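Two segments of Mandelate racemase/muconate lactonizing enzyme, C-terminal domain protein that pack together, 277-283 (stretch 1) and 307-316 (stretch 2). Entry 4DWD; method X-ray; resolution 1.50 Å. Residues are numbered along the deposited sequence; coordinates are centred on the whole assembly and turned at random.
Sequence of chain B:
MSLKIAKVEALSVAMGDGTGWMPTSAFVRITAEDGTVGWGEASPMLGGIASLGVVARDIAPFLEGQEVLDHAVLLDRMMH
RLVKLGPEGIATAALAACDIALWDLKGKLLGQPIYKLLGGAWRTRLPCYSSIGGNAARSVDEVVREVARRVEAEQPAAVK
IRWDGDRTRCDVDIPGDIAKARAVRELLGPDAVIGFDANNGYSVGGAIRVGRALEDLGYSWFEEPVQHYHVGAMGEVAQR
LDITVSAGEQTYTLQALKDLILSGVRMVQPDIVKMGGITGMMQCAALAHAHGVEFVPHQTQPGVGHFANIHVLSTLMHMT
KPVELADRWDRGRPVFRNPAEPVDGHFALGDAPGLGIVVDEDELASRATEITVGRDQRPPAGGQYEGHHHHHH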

ATOM      1  N   GLY B 277      21.733  23.009  13.256  1.00  9.59           N
ATOM      2  CA  GLY B 277      23.061  23.193  13.825  1.00  9.53           C
ATOM      3  C   GLY B 277      23.679  21.838  14.120  1.00  9.95           C
ATOM      4  O   GLY B 277      23.269  20.819  13.560  1.00  9.97           O
ATOM      5  N   ILE B 278      24.688  21.818  14.978  1.00 10.22           N
ATOM      6  CA  ILE B 278      25.354  20.569  15.324  1.00  9.51           C
ATOM      7  C   ILE B 278      24.385  19.575  15.986  1.00 10.16           C
ATOM      8  O   ILE B 278      24.324  18.410  15.591  1.00 10.19           O
ATOM      9  CB  ILE B 278      26.598  20.857  16.202  1.00  9.85           C
ATOM     10  CG1 ILE B 278      27.676  21.516  15.322  1.00 10.98           C
ATOM     11  CG2 ILE B 278      27.087  19.580  16.893  1.00 10.26           C
ATOM     12  CD1 ILE B 278      28.709  22.317  16.087  1.00 11.80           C
ATOM     13  N   THR B 279      23.624  20.039  16.972  1.00  9.69           N
ATOM     14  CA  THR B 279      22.685  19.165  17.687  1.00  9.94           C
ATOM     15  C   THR B 279      21.685  18.517  16.722  1.00 10.51           C
ATOM     16  O   THR B 279      21.487  17.295  16.740  1.00 10.81           O
ATOM     17  CB  THR B 279      21.946  19.967  18.761  1.00 11.31           C
ATOM     18  OG1 THR B 279      22.918  20.614  19.600  1.00 11.74           O
ATOM     19  CG2 THR B 279      21.066  19.064  19.605  1.00 12.17           C
ATOM     20  N   GLY B 280      21.074  19.329  15.866  1.00  9.61           N
ATOM     21  CA  GLY B 280      20.063  18.810  14.948  1.00  9.89           C
ATOM     22  C   GLY B 280      20.635  17.931  13.863  1.00 10.22           C
ATOM     23  O   GLY B 280      20.004  16.944  13.452  1.00 10.61           O
HETATM   24  N   MSE B 281      21.836  18.267  13.383  1.00  9.81           N
HETATM   25  CA  MSE B 281      22.464  17.468  12.333  1.00 10.44           C
HETATM   26  C   MSE B 281      22.818  16.091  12.859  1.00 10.44           C
HETATM   27  O   MSE B 281      22.711  15.097  12.124  1.00  9.98           O
HETATM   28  CB  MSE B 281      23.639  18.193  11.691  1.00 10.68           C
HETATM   29  CG  MSE B 281      23.115  19.373  10.860  1.00 10.71           C
HETATM   30 SE   MSE B 281      22.303  18.788   9.157  1.00 12.80          SE
HETATM   31  CE  MSE B 281      23.967  18.292   8.279  1.00 11.80           C
HETATM   32  N   MSE B 282      23.208  15.997  14.127  1.00 11.12           N
HETATM   33  CA  MSE B 282      23.463  14.678  14.729  1.00 11.21           C
HETATM   34  C   MSE B 282      22.189  13.865  14.804  1.00 11.63           C
HETATM   35  O   MSE B 282      22.215  12.660  14.568  1.00 13.12           O
HETATM   36  CB  MSE B 282      24.145  14.785  16.099  1.00 11.74           C
HETATM   37  CG  MSE B 282      25.547  15.409  16.039  1.00 12.16           C
HETATM   38 SE   MSE B 282      26.874  14.251  15.139  1.00 14.60          SE
HETATM   39  CE  MSE B 282      27.064  12.902  16.540  1.00 14.30           C
ATOM     40  N   GLN B 283      21.065  14.510  15.114  1.00 10.50           N
ATOM     41  CA  GLN B 283      19.773  13.809  15.101  1.00 11.51           C
ATOM     42  C   GLN B 283      19.403  13.351  13.698  1.00 10.83           C
ATOM     43  O   GLN B 283      18.874  12.257  13.524  1.00 10.12           O
ATOM     44  CB  GLN B 283      18.660  14.692  15.667  1.00 12.51           C
ATOM     45  CG  GLN B 283      18.853  15.000  17.148  1.00 12.15           C
ATOM     46  CD  GLN B 283      18.007  16.156  17.632  1.00 18.93           C
ATOM     47  OE1 GLN B 283      17.319  16.826  16.849  1.00 21.81           O
ATOM     48  NE2 GLN B 283      18.054  16.405  18.934  1.00 24.95           N
ATOM     49  N   PHE B 307      33.257  24.601   9.300  1.00 10.94           N
ATOM     50  CA  PHE B 307      33.833  23.989  10.492  1.00 11.13           C
ATOM     51  C   PHE B 307      32.801  23.149  11.243  1.00 10.90           C
ATOM     52  O   PHE B 307      33.096  22.028  11.659  1.00 10.93           O
ATOM     53  CB  PHE B 307      34.464  25.053  11.393  1.00 10.95           C
ATOM     54  CG  PHE B 307      35.885  25.374  11.031  1.00 12.18           C
ATOM     55  CD1 PHE B 307      36.187  26.066   9.860  1.00 12.62           C
ATOM     56  CD2 PHE B 307      36.916  25.004  11.875  1.00 13.67           C
ATOM     57  CE1 PHE B 307      37.499  26.363   9.535  1.00 14.61           C
ATOM     58  CE2 PHE B 307      38.230  25.296  11.560  1.00 14.18           C
ATOM     59  CZ  PHE B 307      38.524  25.975  10.381  1.00 14.42           C
ATOM     60  N   ALA B 308      31.587  23.675  11.413  1.00 10.76           N
ATOM     61  CA  ALA B 308      30.531  22.878  12.038  1.00 10.43           C
ATOM     62  C   ALA B 308      30.288  21.579  11.276  1.00 10.99           C
ATOM     63  O   ALA B 308      30.205  20.500  11.865  1.00 10.45           O
ATOM     64  CB  ALA B 308      29.249  23.690  12.136  1.00  9.90           C
ATOM     65  N   ASN B 309      30.203  21.703   9.957  1.00 10.73           N
ATOM     66  CA  ASN B 309      29.982  20.565   9.067  1.00 10.54           C
ATOM     67  C   ASN B 309      31.056  19.492   9.224  1.00 11.04           C
ATOM     68  O   ASN B 309      30.727  18.309   9.371  1.00 10.71           O
ATOM     69  CB  ASN B 309      29.897  21.063   7.615  1.00 10.77           C
ATOM     70  CG  ASN B 309      29.334  20.026   6.647  1.00 10.45           C
ATOM     71  OD1 ASN B 309      28.341  19.364   6.931  1.00 11.20           O
ATOM     72  ND2 ASN B 309      29.958  19.912   5.474  1.00 11.07           N
ATOM     73  N   ILE B 310      32.332  19.889   9.205  1.00 11.29           N
ATOM     74  CA  ILE B 310      33.395  18.873   9.331  1.00 11.20           C
ATOM     75  C   ILE B 310      33.505  18.242  10.735  1.00 10.88           C
ATOM     76  O   ILE B 310      33.834  17.066  10.852  1.00 11.17           O
ATOM     77  CB  ILE B 310      34.768  19.325   8.770  1.00 11.95           C
ATOM     78  CG1 ILE B 310      35.357  20.482   9.593  1.00 12.38           C
ATOM     79  CG2 ILE B 310      34.655  19.645   7.272  1.00 14.33           C
ATOM     80  CD1 ILE B 310      36.785  20.826   9.210  1.00 15.98           C
ATOM     81  N   HIS B 311      33.194  18.980  11.800  1.00 10.86           N
ATOM     82  CA  HIS B 311      33.119  18.317  13.111  1.00 10.51           C
ATOM     83  C   HIS B 311      32.080  17.218  13.091  1.00 10.57           C
ATOM     84  O   HIS B 311      32.336  16.102  13.550  1.00 11.13           O
ATOM     85  CB  HIS B 311      32.839  19.305  14.236  1.00 10.37           C
ATOM     86  CG  HIS B 311      34.065  20.060  14.700  1.00 10.99           C
ATOM     87  ND1 HIS B 311      34.892  19.577  15.654  1.00 10.61           N
ATOM     88  CD2 HIS B 311      34.588  21.291  14.307  1.00 11.68           C
ATOM     89  CE1 HIS B 311      35.894  20.457  15.866  1.00 11.77           C
ATOM     90  NE2 HIS B 311      35.707  21.507  15.040  1.00 11.53           N
ATOM     91  N   VAL B 312      30.893  17.516  12.575  1.00 10.01           N
ATOM     92  CA  VAL B 312      29.846  16.493  12.498  1.00 10.34           C
ATOM     93  C   VAL B 312      30.249  15.346  11.575  1.00 10.34           C
ATOM     94  O   VAL B 312      30.110  14.191  11.931  1.00 11.28           O
ATOM     95  CB  VAL B 312      28.490  17.100  12.073  1.00 10.45           C
ATOM     96  CG1 VAL B 312      27.490  16.025  11.645  1.00 11.01           C
ATOM     97  CG2 VAL B 312      27.914  17.948  13.202  1.00 10.58           C
ATOM     98  N   LEU B 313      30.770  15.660  10.394  1.00 10.22           N
ATOM     99  CA  LEU B 313      31.124  14.579   9.455  1.00 10.40           C
ATOM    100  C   LEU B 313      32.281  13.688   9.912  1.00 11.07           C
ATOM    101  O   LEU B 313      32.359  12.522   9.519  1.00 11.53           O
ATOM    102  CB  LEU B 313      31.350  15.125   8.044  1.00 11.88           C
ATOM    103  CG  LEU B 313      30.017  15.546   7.399  1.00 12.39           C
ATOM    104  CD1 LEU B 313      30.255  16.326   6.117  1.00 14.54           C
ATOM    105  CD2 LEU B 313      29.118  14.340   7.136  1.00 13.89           C
ATOM    106  N   SER B 314      33.157  14.224  10.765  1.00 10.60           N
ATOM    107  CA  SER B 314      34.233  13.412  11.324  1.00 11.29           C
ATOM    108  C   SER B 314      33.675  12.259  12.159  1.00 11.55           C
ATOM    109  O   SER B 314      34.355  11.229  12.316  1.00 12.68           O
ATOM    110  CB  SER B 314      35.200  14.268  12.158  1.00 12.34           C
ATOM    111  OG  SER B 314      34.660  14.605  13.428  1.00 11.78           O
ATOM    112  N   THR B 315      32.443  12.424  12.662  1.00 11.36           N
ATOM    113  CA  THR B 315      31.796  11.424  13.544  1.00 12.65           C
ATOM    114  C   THR B 315      30.979  10.381  12.782  1.00 13.09           C
ATOM    115  O   THR B 315      30.485   9.429  13.387  1.00 14.81           O
ATOM    116  CB  THR B 315      30.847  12.064  14.594  1.00 12.30           C
ATOM    117  OG1 THR B 315      29.611  12.456  13.978  1.00 12.33           O
ATOM    118  CG2 THR B 315      31.504  13.248  15.315  1.00 12.32           C
ATOM    119  N   LEU B 316      30.808  10.586  11.477  1.00 11.92           N
ATOM    120  CA  LEU B 316      29.955   9.726  10.651  1.00 14.18           C
ATOM    121  C   LEU B 316      30.703   8.453  10.269  1.00 15.27           C
ATOM    122  O   LEU B 316      31.730   8.512   9.603  1.00 15.48           O
ATOM    123  CB  LEU B 316      29.493  10.484   9.397  1.00 15.66           C
ATOM    124  CG  LEU B 316      28.549   9.765   8.421  1.00 16.48           C
ATOM    125  CD1 LEU B 316      27.176   9.513   9.037  1.00 19.43           C
ATOM    126  CD2 LEU B 316      28.405  10.540   7.121  1.00 17.91           C
TER

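Two helical segments of one chain pack side by side here. Their N-to-C directions differ by 36°, so they run roughly the same way, and their axes come within 10.1 Å of each other. The backbones are nearest at Ile278 and Ala308, whose CA atoms lie 6.6 Å apart. No hydrogen bond joins the two stretches. The contact rests on side-chain packing and buries 295 Å², both sides summed.

Val312 is the centre of the contact and gives up the most surface. Its CA-to-CB bond points toward the first helix, and its two methyl groups reach three residues there. CG2 of Val312 lies 4.1 Å from CG2 of Ile278. CG1 of Val312 is 4.4 Å from CB of Met281 and 4.0 Å from SE of Met282. These are apolar contacts at van der Waals range.

Ile278 covers the next largest area. Its CA-to-CB bond points sideways, but the end of the side chain comes nearer the second helix. Besides Val312 it meets Ala308, with CG1 of Ile278 4.2 Å from CB of Ala308. The alanine side chain is a single methyl group, and it faces the isoleucine at the point where the backbones are closest. Ala308 and Val312 are one helical turn apart, so both present their side chains to Ile278.

Met282 is a selenomethionine. Its CA-to-CB bond also points sideways, and the end of the side chain comes nearer the second stretch, with all three chi angles in m. SE of Met282 touches Val312 and also lies 3.5 Å from OG1 of Thr315. That hydroxyl donates a hydrogen bond within its own stretch, from OG1 of Thr315 to O of Val312 at 2.7 Å. The bond ties the threonine side chain back to the backbone of the valine at the centre of the contact.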